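PDB 4N03: ABC-type branched-chain amino acid transport systems periplasmic component-like protein from Thermomonospora curvata, which probably serves as the periplasmic-type substrate-binding component of a fatty acid ABC transporter and is seen here with bound palmitic acid. Local coordinates for residues D208-S213 against A239-S244; I226-S229 against Q234-S237; A347-G352 against M357-F362; L353-N358 against P365-T370. All coordinates share one frame; numbering follows the deposited sequence. Where two conformers were deposited one is given.

Interaction 1. Residues D208-S213 against A239-S244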
loop_
_atom_site.group_PDB
_atom_site.type_symbol
_atom_site.label_atom_id
_atom_site.label_comp_id
_atom_site.label_asym_id
_atom_site.label_seq_id
_atom_site.Cartn_x
_atom_site.Cartn_y
_atom_site.Cartn_z
ATOM N N ASP A 208 19.479 1.502 -5.179
ATOM C CA ASP A 208 20.328 0.330 -5.105
ATOM C C ASP A 208 19.636 -0.787 -5.884
ATOM O O ASP A 208 18.695 -1.357 -5.397
ATOM C CB ASP A 208 20.596 -0.023 -3.641
ATOM C CG ASP A 208 21.465 1.013 -2.939
ATOM O OD1 ASP A 208 22.328 1.667 -3.578
ATOM O OD2 ASP A 208 21.303 1.153 -1.713
ATOM N N ARG A 209 20.152 -1.083 -7.076
ATOM C CA ARG A 209 19.519 -1.946 -8.056
ATOM C C ARG A 209 19.977 -3.380 -7.867
ATOM O O ARG A 209 19.277 -4.316 -8.265
ATOM C CB ARG A 209 19.898 -1.484 -9.479
ATOM C CG ARG A 209 19.502 -0.043 -9.793
ATOM C CD ARG A 209 19.734 0.352 -11.248
ATOM N NE ARG A 209 18.897 -0.411 -12.178
ATOM C CZ ARG A 209 17.626 -0.133 -12.440
ATOM N NH1 ARG A 209 17.002 0.920 -11.935
ATOM N NH2 ARG A 209 16.975 -0.915 -13.290
ATOM N N ASP A 210 21.157 -3.575 -7.339
ATOM C CA ASP A 210 21.824 -4.866 -7.316
ATOM C C ASP A 210 22.037 -5.251 -5.870
ATOM O O ASP A 210 22.740 -4.543 -5.139
ATOM C CB ASP A 210 23.173 -4.675 -8.026
ATOM C CG ASP A 210 23.933 -5.935 -8.247
ATOM O OD1 ASP A 210 23.717 -6.955 -7.596
ATOM O OD2 ASP A 210 24.829 -5.894 -9.132
HETATM N N MSE A 211 21.526 -6.382 -5.453
HETATM C CA MSE A 211 21.571 -6.851 -4.080
HETATM C C MSE A 211 22.713 -7.799 -3.774
HETATM O O MSE A 211 22.719 -8.433 -2.742
HETATM C CB MSE A 211 20.217 -7.522 -3.724
HETATM C CG MSE A 211 19.068 -6.515 -3.778
HETATM SE SE MSE A 211 18.991 -5.281 -2.280
HETATM C CE MSE A 211 19.931 -3.734 -3.112
ATOM N N LYS A 212 23.726 -7.899 -4.644
ATOM C CA LYS A 212 24.697 -8.934 -4.357
ATOM C C LYS A 212 25.561 -8.681 -3.110
ATOM O O LYS A 212 25.846 -9.646 -2.423
ATOM C CB LYS A 212 25.516 -9.322 -5.580
ATOM C CG LYS A 212 26.373 -8.232 -6.105
ATOM C CD LYS A 212 27.096 -8.765 -7.332
ATOM C CE LYS A 212 27.980 -7.679 -7.834
ATOM N NZ LYS A 212 28.948 -8.177 -8.839
ATOM N N SER A 213 25.878 -7.435 -2.758
ATOM C CA SER A 213 26.612 -7.191 -1.548
ATOM C C SER A 213 25.753 -7.456 -0.320
ATOM O O SER A 213 26.253 -7.933 0.687
ATOM C CB SER A 213 27.176 -5.784 -1.527
ATOM O OG SER A 213 26.151 -4.804 -1.531
ATOM N N ALA A 239 16.400 -12.237 -4.276
ATOM C CA ALA A 239 15.966 -13.627 -4.292
ATOM C C ALA A 239 16.806 -14.416 -5.268
ATOM O O ALA A 239 17.271 -15.499 -4.972
ATOM C CB ALA A 239 14.469 -13.727 -4.641
ATOM N N GLY A 240 16.998 -13.872 -6.472
ATOM C CA GLY A 240 17.782 -14.596 -7.463
ATOM C C GLY A 240 19.202 -14.838 -7.030
ATOM O O GLY A 240 19.717 -15.952 -7.150
ATOM N N ILE A 241 19.875 -13.811 -6.509
ATOM C CA ILE A 241 21.242 -13.994 -6.086
ATOM C C ILE A 241 21.319 -14.984 -4.907
ATOM O O ILE A 241 22.167 -15.863 -4.862
ATOM C CB ILE A 241 21.920 -12.653 -5.798
ATOM C CG1 ILE A 241 21.985 -11.789 -7.041
ATOM C CG2 ILE A 241 23.305 -12.872 -5.234
ATOM C CD1 ILE A 241 22.304 -10.347 -6.714
ATOM N N ALA A 242 20.435 -14.827 -3.917
ATOM C CA ALA A 242 20.455 -15.734 -2.773
ATOM C C ALA A 242 20.338 -17.174 -3.217
ATOM O O ALA A 242 21.104 -18.039 -2.786
ATOM C CB ALA A 242 19.335 -15.403 -1.790
ATOM N N ARG A 243 19.366 -17.471 -4.126
ATOM C CA ARG A 243 19.196 -18.863 -4.493
ATOM C C ARG A 243 20.354 -19.367 -5.349
ATOM O O ARG A 243 20.746 -20.516 -5.209
ATOM C CB ARG A 243 17.857 -19.071 -5.214
ATOM C CG ARG A 243 16.664 -18.648 -4.364
ATOM C CD ARG A 243 16.657 -19.259 -2.982
ATOM N NE ARG A 243 15.485 -18.802 -2.243
ATOM C CZ ARG A 243 15.416 -18.670 -0.923
ATOM N NH1 ARG A 243 16.456 -18.948 -0.140
ATOM N NH2 ARG A 243 14.300 -18.232 -0.393
ATOM N N SER A 244 20.962 -18.478 -6.133
ATOM C CA SER A 244 22.139 -18.857 -6.952
ATOM C C SER A 244 23.361 -19.146 -6.102
ATOM O O SER A 244 24.327 -19.732 -6.551
ATOM C CB SER A 244 22.494 -17.718 -7.940
ATOM O OG SER A 244 23.144 -16.614 -7.297
#
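Ile241 lays its CD1 methyl over the backbone at the start of helix 212-220, 3.5 Å from Lys212 N and 3.6 Å from Lys212 CB. With CD1 nearly anti along the chain (chi2 165°), that methyl is carried farthest from helix 232-244 and makes nearly all of the contact, while CG2 stays farther back. Asp210 crosses it at about a right angle, with OD1 3.8 Å from Ile241 CD1. That oxygen is already engaged: Asp210 OD1 accepts from Lys212 N at 3.1 Å, approached on its anti side and 34° out of the carboxylate plane. The bond forms an Asx turn that leads the chain past Met211, the N-cap, into the helix. Lys212 offers little beyond CB, for its extended chain leads the ammonium group away. At the backbone of Met211 the loop is also tied to helix 232-244, its N hydrogen-bonded to Ser237 OG, while the Met211 side chain packs on Gln234 and Leu238. Within helix 232-244, Ile241 O takes Ser244 OG at 2.7 Å. The Ile241 methyl thus packs beside Lys212 N, whose hydrogen is already given to Asp210 OD1, and the contact across the segments is van der Waals.

Interaction 2. Residues I226-S229 against Q234-S237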
loop_
_atom_site.group_PDB
_atom_site.type_symbol
_atom_site.label_atom_id
_atom_site.label_comp_id
_atom_site.label_asym_id
_atom_site.label_seq_id
_atom_site.Cartn_x
_atom_site.Cartn_y
_atom_site.Cartn_z
ATOM N N ILE A 226 15.400 -14.079 5.792
ATOM C CA ILE A 226 15.715 -12.823 5.118
ATOM C C ILE A 226 14.437 -12.042 4.996
ATOM O O ILE A 226 13.472 -12.544 4.406
ATOM C CB ILE A 226 16.314 -13.074 3.719
ATOM C CG1 ILE A 226 17.619 -13.889 3.823
ATOM C CG2 ILE A 226 16.538 -11.766 2.986
ATOM C CD1 ILE A 226 18.099 -14.433 2.485
ATOM N N LEU A 227 14.393 -10.817 5.459
ATOM C CA LEU A 227 13.254 -9.920 5.359
ATOM C C LEU A 227 13.639 -8.792 4.437
ATOM O O LEU A 227 14.794 -8.358 4.414
ATOM C CB LEU A 227 12.846 -9.375 6.731
ATOM C CG LEU A 227 11.989 -10.306 7.593
ATOM C CD1 LEU A 227 12.510 -11.716 7.783
ATOM C CD2 LEU A 227 11.762 -9.636 8.945
ATOM N N LEU A 228 12.664 -8.346 3.635
ATOM C CA LEU A 228 12.924 -7.344 2.606
ATOM C C LEU A 228 11.830 -6.311 2.573
ATOM O O LEU A 228 10.677 -6.631 2.293
ATOM C CB LEU A 228 13.058 -7.982 1.235
ATOM C CG LEU A 228 13.358 -7.038 0.071
ATOM C CD1 LEU A 228 14.694 -6.320 0.232
ATOM C CD2 LEU A 228 13.326 -7.746 -1.268
ATOM N N SER A 229 12.194 -5.052 2.751
ATOM C CA SER A 229 11.290 -3.931 2.571
ATOM C C SER A 229 11.865 -3.019 1.534
ATOM O O SER A 229 12.699 -2.161 1.779
ATOM C CB SER A 229 11.047 -3.210 3.895
ATOM O OG SER A 229 10.594 -4.109 4.889
ATOM N N GLN A 234 14.489 -4.885 -6.318
ATOM C CA GLN A 234 15.320 -5.402 -5.233
ATOM C C GLN A 234 14.933 -6.824 -4.895
ATOM O O GLN A 234 15.806 -7.651 -4.602
ATOM C CB GLN A 234 15.300 -4.527 -3.998
ATOM C CG GLN A 234 15.963 -3.182 -4.204
ATOM C CD GLN A 234 15.103 -2.102 -4.815
ATOM O OE1 GLN A 234 13.886 -2.194 -4.813
ATOM N NE2 GLN A 234 15.754 -1.047 -5.302
ATOM N N ALA A 235 13.644 -7.120 -4.885
ATOM C CA ALA A 235 13.206 -8.491 -4.590
ATOM C C ALA A 235 13.747 -9.474 -5.608
ATOM O O ALA A 235 14.233 -10.545 -5.248
ATOM C CB ALA A 235 11.690 -8.577 -4.556
ATOM N N ALA A 236 13.650 -9.143 -6.908
ATOM C CA ALA A 236 14.151 -10.035 -7.947
ATOM C C ALA A 236 15.632 -10.275 -7.755
ATOM O O ALA A 236 16.122 -11.388 -7.911
ATOM C CB ALA A 236 13.845 -9.500 -9.320
ATOM N N SER A 237 16.390 -9.198 -7.512
ATOM C CA SER A 237 17.839 -9.289 -7.388
ATOM C C SER A 237 18.210 -10.122 -6.153
ATOM O O SER A 237 18.988 -11.055 -6.199
ATOM C CB SER A 237 18.450 -7.901 -7.324
ATOM O OG SER A 237 19.846 -7.971 -7.178
#
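Gln234 NE2 gives a hydrogen bond to Asp208 O and a weak one to Pro206 O, while OE1 of the same amide accepts from Gly231 N. Both ends of the carboxamide are therefore held by backbone groups, which should fix its rotation and suits a buried polar group. The backbone of Gln234 meets the Leu228 side chain: its carbonyl C lies 4.1 Å from Leu228 CD2. That methyl is the point on which the contact turns. Leu228 CD2 reaches Ala235 CA at 3.4 Å, tighter than usual for two carbons, and Ala235 CB at 3.8 Å, so the leucine presses on the helix backbone as much as on a side chain. With CG anti to the backbone N (chi1 -179°), the Leu228 branch extends off the sheet to where helix 232-244 passes. The small Ala235 side chain probably helps the helix lie this close, the CA atoms of Leu228 and Ala235 being 7.3 Å apart. Leu228 also touches Val174 of strand 170-176, and its backbone bonds to Leu252. The flanking residues Leu227 and Ser229 turn to the other face of the sheet, where Leu227 packs on helices 148-161 and 179-195 and Ser229 OG bonds to His173 NE2. Strand 225-229, helix 232-244 and strand 251-253 form a beta-alpha-beta unit, and this packing of helix against parallel strand is typical of the Rossmann-like lobes of periplasmic binding proteins in the leucine-binding family.

Interaction 3. Residues A347-G352 against M357-F362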
loop_
_atom_site.group_PDB
_atom_site.type_symbol
_atom_site.label_atom_id
_atom_site.label_comp_id
_atom_site.label_asym_id
_atom_site.label_seq_id
_atom_site.Cartn_x
_atom_site.Cartn_y
_atom_site.Cartn_z
ATOM N N ALA A 347 -17.276 3.616 10.556
ATOM C CA ALA A 347 -16.652 2.691 11.501
ATOM C C ALA A 347 -16.499 1.261 11.010
ATOM O O ALA A 347 -15.805 0.458 11.624
ATOM C CB ALA A 347 -17.411 2.689 12.817
ATOM N N ASN A 348 -17.119 0.929 9.915
ATOM C CA ASN A 348 -17.261 -0.477 9.490
ATOM C C ASN A 348 -17.218 -0.592 7.986
ATOM O O ASN A 348 -18.173 -1.086 7.322
ATOM C CB ASN A 348 -18.618 -0.994 10.027
ATOM C CG ASN A 348 -18.774 -2.489 9.954
ATOM O OD1 ASN A 348 -17.826 -3.224 10.165
ATOM N ND2 ASN A 348 -20.016 -2.954 9.703
ATOM N N ALA A 349 -16.109 -0.235 7.385
ATOM C CA ALA A 349 -15.975 -0.335 5.932
ATOM C C ALA A 349 -15.641 -1.760 5.532
ATOM O O ALA A 349 -14.839 -2.453 6.123
ATOM C CB ALA A 349 -14.898 0.587 5.436
ATOM N N ASP A 350 -16.276 -2.204 4.437
ATOM C CA ASP A 350 -15.894 -3.485 3.825
ATOM C C ASP A 350 -16.353 -3.448 2.395
ATOM O O ASP A 350 -17.556 -3.617 2.111
ATOM C CB ASP A 350 -16.558 -4.659 4.525
ATOM C CG ASP A 350 -16.086 -5.996 3.992
ATOM O OD1 ASP A 350 -15.396 -6.024 2.933
ATOM O OD2 ASP A 350 -16.396 -7.050 4.607
ATOM N N ASP A 351 -15.431 -3.115 1.509
ATOM C CA ASP A 351 -15.703 -2.987 0.075
ATOM C C ASP A 351 -15.762 -4.335 -0.654
ATOM O O ASP A 351 -15.943 -4.376 -1.885
ATOM C CB ASP A 351 -14.649 -2.039 -0.561
ATOM C CG ASP A 351 -13.227 -2.570 -0.495
ATOM O OD1 ASP A 351 -12.987 -3.714 -0.170
ATOM O OD2 ASP A 351 -12.270 -1.782 -0.801
ATOM N N GLY A 352 -15.655 -5.438 0.057
ATOM C CA GLY A 352 -15.672 -6.746 -0.548
ATOM C C GLY A 352 -14.374 -7.211 -1.145
ATOM O O GLY A 352 -14.345 -8.298 -1.730
HETATM N N MSE A 357 -12.115 -2.434 7.320
HETATM C CA MSE A 357 -11.389 -1.386 8.054
HETATM C C MSE A 357 -12.332 -0.515 8.821
HETATM O O MSE A 357 -13.515 -0.421 8.549
HETATM C CB MSE A 357 -10.712 -0.426 7.005
HETATM C CG MSE A 357 -9.578 -1.125 6.347
HETATM SE SE MSE A 357 -8.867 0.097 4.982
HETATM C CE MSE A 357 -9.794 -0.523 3.529
ATOM N N ASN A 358 -11.809 0.167 9.824
ATOM C CA ASN A 358 -12.527 1.210 10.553
ATOM C C ASN A 358 -11.848 2.549 10.272
ATOM O O ASN A 358 -10.648 2.659 10.492
ATOM C CB ASN A 358 -12.483 0.863 12.047
ATOM C CG ASN A 358 -13.322 1.789 12.940
ATOM O OD1 ASN A 358 -13.526 2.997 12.677
ATOM N ND2 ASN A 358 -13.688 1.273 14.103
ATOM N N PHE A 359 -12.601 3.550 9.806
ATOM C CA PHE A 359 -12.124 4.860 9.462
ATOM C C PHE A 359 -12.318 5.947 10.541
ATOM O O PHE A 359 -12.044 7.105 10.304
ATOM C CB PHE A 359 -12.768 5.309 8.147
ATOM C CG PHE A 359 -12.437 4.427 6.953
ATOM C CD1 PHE A 359 -11.175 3.856 6.833
ATOM C CD2 PHE A 359 -13.352 4.218 5.957
ATOM C CE1 PHE A 359 -10.822 3.126 5.745
ATOM C CE2 PHE A 359 -12.999 3.426 4.808
ATOM C CZ PHE A 359 -11.744 2.878 4.784
ATOM N N THR A 360 -12.982 5.600 11.640
ATOM C CA THR A 360 -13.302 6.669 12.626
ATOM C C THR A 360 -12.077 7.168 13.451
ATOM O O THR A 360 -12.150 8.198 14.081
ATOM C CB THR A 360 -14.383 6.288 13.594
ATOM O OG1 THR A 360 -13.936 5.151 14.303
ATOM C CG2 THR A 360 -15.631 5.923 12.894
ATOM N N TYR A 361 -11.066 6.331 13.468
ATOM C CA TYR A 361 -9.847 6.725 14.148
ATOM C C TYR A 361 -8.654 6.742 13.282
ATOM O O TYR A 361 -8.694 6.296 12.106
ATOM C CB TYR A 361 -9.620 5.773 15.251
ATOM C CG TYR A 361 -9.451 4.361 14.808
ATOM C CD1 TYR A 361 -8.336 3.994 14.086
ATOM C CD2 TYR A 361 -10.408 3.403 15.054
ATOM C CE1 TYR A 361 -8.126 2.690 13.692
ATOM C CE2 TYR A 361 -10.193 2.083 14.682
ATOM C CZ TYR A 361 -9.058 1.742 13.995
ATOM O OH TYR A 361 -8.893 0.459 13.642
ATOM N N PHE A 362 -7.610 7.357 13.778
ATOM C CA PHE A 362 -6.383 7.510 13.009
ATOM C C PHE A 362 -5.156 7.543 13.961
ATOM O O PHE A 362 -4.086 7.914 13.521
ATOM C CB PHE A 362 -6.444 8.733 12.053
ATOM C CG PHE A 362 -7.063 9.962 12.630
ATOM C CD1 PHE A 362 -8.415 10.133 12.606
ATOM C CD2 PHE A 362 -6.277 10.947 13.270
ATOM C CE1 PHE A 362 -8.996 11.254 13.181
ATOM C CE2 PHE A 362 -6.866 12.085 13.786
ATOM C CZ PHE A 362 -8.207 12.214 13.782
#
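Ala349 and Met357 form a single antiparallel bridge of the hydrogen-bonded kind, with Ala349 N giving to Met357 O at 2.8 Å and Met357 N returning the bond to Ala349 O at 3.0 Å. From this bridge Ala349 CB points to the Phe359 ring and touches Phe359 CE2 at 3.5 Å, meeting it obliquely. Phe359 in turn lies on Ile320 of helix 309-330 and meets the ring of His343, so the ring links Ala349 to helices 309-330 and 336-343. The two segments are arms of one long loop between helix 336-343 and strand 370-375, pinned where they pass each other, and an Asx turn shapes each arm. In the first, Asp350 OD1 accepts from Gly352 N. In the second, Asn358 OD1 takes both Thr360 N, at 2.9 Å and in the carbonyl plane, and Thr360 OG1, at 2.7 Å and tilted 22° from it. Asn358 CG stands anti to the backbone N (chi1 -174°), which brings the carboxamide alongside Ala347. Ala347 O rests 3.1 Å from Asn358 CG. A leucine in place of Asn358 would probably leave the Thr360 N-H and hydroxyl without their shared acceptor and free the turn to shift. Beyond the amide, Thr360 CG2 packs on Ala347 CB at 3.7 Å, at the solvent-facing edge of the contact.

Interaction 4. Residues L353-N358 against P365-T370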
loop_
_atom_site.group_PDB
_atom_site.type_symbol
_atom_site.label_atom_id
_atom_site.label_comp_id
_atom_site.label_asym_id
_atom_site.label_seq_id
_atom_site.Cartn_x
_atom_site.Cartn_y
_atom_site.Cartn_z
ATOM N N LEU A 353 -13.315 -6.424 -1.033
ATOM C CA LEU A 353 -12.047 -6.734 -1.632
ATOM C C LEU A 353 -11.052 -7.372 -0.688
ATOM O O LEU A 353 -9.902 -7.569 -1.062
ATOM C CB LEU A 353 -11.451 -5.467 -2.226
ATOM C CG LEU A 353 -12.258 -4.840 -3.353
ATOM C CD1 LEU A 353 -11.629 -3.510 -3.735
ATOM C CD2 LEU A 353 -12.372 -5.705 -4.581
ATOM N N GLY A 354 -11.500 -7.702 0.521
ATOM C CA GLY A 354 -10.684 -8.511 1.423
ATOM C C GLY A 354 -9.999 -7.777 2.571
ATOM O O GLY A 354 -9.226 -8.422 3.269
ATOM N N THR A 355 -10.303 -6.508 2.785
ATOM C CA THR A 355 -9.663 -5.759 3.877
ATOM C C THR A 355 -10.679 -4.842 4.563
ATOM O O THR A 355 -10.698 -3.648 4.349
ATOM C CB THR A 355 -8.499 -4.920 3.327
ATOM O OG1 THR A 355 -7.641 -5.689 2.467
ATOM C CG2 THR A 355 -7.650 -4.354 4.450
ATOM N N PRO A 356 -11.517 -5.423 5.418
ATOM C CA PRO A 356 -12.406 -4.581 6.215
ATOM C C PRO A 356 -11.588 -3.610 7.096
ATOM O O PRO A 356 -10.474 -3.956 7.540
ATOM C CB PRO A 356 -13.151 -5.596 7.106
ATOM C CG PRO A 356 -13.086 -6.876 6.372
ATOM C CD PRO A 356 -11.756 -6.849 5.627
HETATM N N MSE A 357 -12.115 -2.434 7.320
HETATM C CA MSE A 357 -11.389 -1.386 8.054
HETATM C C MSE A 357 -12.332 -0.515 8.821
HETATM O O MSE A 357 -13.515 -0.421 8.549
HETATM C CB MSE A 357 -10.712 -0.426 7.005
HETATM C CG MSE A 357 -9.578 -1.125 6.347
HETATM SE SE MSE A 357 -8.867 0.097 4.982
HETATM C CE MSE A 357 -9.794 -0.523 3.529
ATOM N N ASN A 358 -11.809 0.167 9.824
ATOM C CA ASN A 358 -12.527 1.210 10.553
ATOM C C ASN A 358 -11.848 2.549 10.272
ATOM O O ASN A 358 -10.648 2.659 10.492
ATOM C CB ASN A 358 -12.483 0.863 12.047
ATOM C CG ASN A 358 -13.322 1.789 12.940
ATOM O OD1 ASN A 358 -13.526 2.997 12.677
ATOM N ND2 ASN A 358 -13.688 1.273 14.103
ATOM N N PRO A 365 -3.699 1.528 13.569
ATOM C CA PRO A 365 -4.004 1.061 12.204
ATOM C C PRO A 365 -5.488 0.746 12.035
ATOM O O PRO A 365 -6.174 0.329 12.951
ATOM C CB PRO A 365 -3.171 -0.213 12.105
ATOM C CG PRO A 365 -2.035 0.018 13.083
ATOM C CD PRO A 365 -2.705 0.675 14.223
ATOM N N ALA A 366 -5.958 0.909 10.792
ATOM C CA ALA A 366 -7.331 0.648 10.399
ATOM C C ALA A 366 -7.732 -0.823 10.529
ATOM O O ALA A 366 -8.909 -1.098 10.655
ATOM C CB ALA A 366 -7.526 1.115 8.991
ATOM N N THR A 367 -6.764 -1.710 10.490
ATOM C CA THR A 367 -6.879 -3.112 10.816
ATOM C C THR A 367 -5.488 -3.627 11.226
ATOM O O THR A 367 -4.494 -2.985 10.898
ATOM C CB THR A 367 -7.462 -3.932 9.652
ATOM O OG1 THR A 367 -7.496 -5.290 10.016
ATOM C CG2 THR A 367 -6.641 -3.792 8.370
ATOM N N ARG A 368 -5.441 -4.756 11.883
ATOM C CA ARG A 368 -4.182 -5.443 12.211
ATOM C C ARG A 368 -4.089 -6.835 11.631
ATOM O O ARG A 368 -3.270 -7.628 12.058
ATOM C CB ARG A 368 -3.877 -5.434 13.725
ATOM C CG ARG A 368 -3.774 -4.051 14.266
ATOM C CD ARG A 368 -3.226 -4.052 15.683
ATOM N NE ARG A 368 -3.372 -2.740 16.255
ATOM C CZ ARG A 368 -2.672 -2.317 17.336
ATOM N NH1 ARG A 368 -1.692 -3.049 17.829
ATOM N NH2 ARG A 368 -2.939 -1.138 17.784
ATOM N N LYS A 369 -4.921 -7.117 10.586
ATOM C CA LYS A 369 -4.930 -8.422 9.962
ATOM C C LYS A 369 -4.045 -8.420 8.690
ATOM O O LYS A 369 -4.184 -7.563 7.820
ATOM C CB LYS A 369 -6.349 -8.798 9.606
ATOM C CG LYS A 369 -7.231 -8.915 10.818
ATOM C CD LYS A 369 -8.570 -9.541 10.593
ATOM C CE LYS A 369 -9.393 -9.473 11.868
ATOM N NZ LYS A 369 -9.802 -8.071 12.230
ATOM N N THR A 370 -3.130 -9.368 8.664
ATOM C CA THR A 370 -2.159 -9.510 7.591
ATOM C C THR A 370 -2.319 -10.872 6.934
ATOM O O THR A 370 -2.390 -11.893 7.608
ATOM C CB THR A 370 -0.731 -9.452 8.204
ATOM O OG1 THR A 370 -0.561 -8.204 8.897
ATOM C CG2 THR A 370 0.369 -9.647 7.178
HETATM O O HOH W 1 -9.369 -6.289 8.298
#
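The flat groups here are peptides: the Ala366 carbonyl takes Asn358 N on its O at 3.3 Å, the donor tilted 18° from its plane, and Thr367 CB comes within 3.7 Å of Pro356 O. A water spans the gap beside them, donating to Pro356 O at 2.7 Å and bonding to Thr367 OG1, also at 2.7 Å. The same hydroxyl, Thr367 OG1, accepts from Lys369 N at 3.2 Å, closing an ST turn, so one threonine oxygen serves its own arm and, through the water, the facing one. Thr367 can do this because OG1 stands opposite the backbone N (chi1 178°), and its methyl CG2 is thereby set toward Thr355 CG2, 4.1 Å away, the two side chains crossing at about a right angle. A valine in place of Thr367 would probably leave Lys369 N without its side-chain acceptor and the bridging water with one anchor fewer. Next along, Ala366 CB packs against Met357 CG at 4.0 Å, an apolar patch next to the Asn358 bond. Thr355 carries the contact toward the ligand: its side chain touches the bound palmitic acid, and its OG1 is hydrogen-bonded to Ala280 O just after strand 275-279. The two loop arms sit between structured elements, with Leu353 packed on helix 289-301 at one end; at the other, Thr370 begins strand 370-375 and is backbone-bonded to Phe390 of strand 383-390.

Interactions 1 and 2 share helix 232-244, and interaction 2 is nested within the chain loop that interaction 1 closes; their centres lie about 8 Å apart. The strand-facing contact is fully buried and tight, whereas interaction 1, farther out, mixes one buried residue with exposed ones. Interactions 3 and 4 are a second pair, sharing Met357 and Asn358 in the loop before strand 370-375. There backbone hydrogen bonds span the contact, joined by a water in interaction 4, whereas methyl contacts span interactions 1 and 2; Asx turns occur in both 1 and 3. Interaction 3 lies at the surface; interaction 4, partly buried, reaches the palmitic acid. Between interactions 1 and 3 the centres are about 39 Å apart.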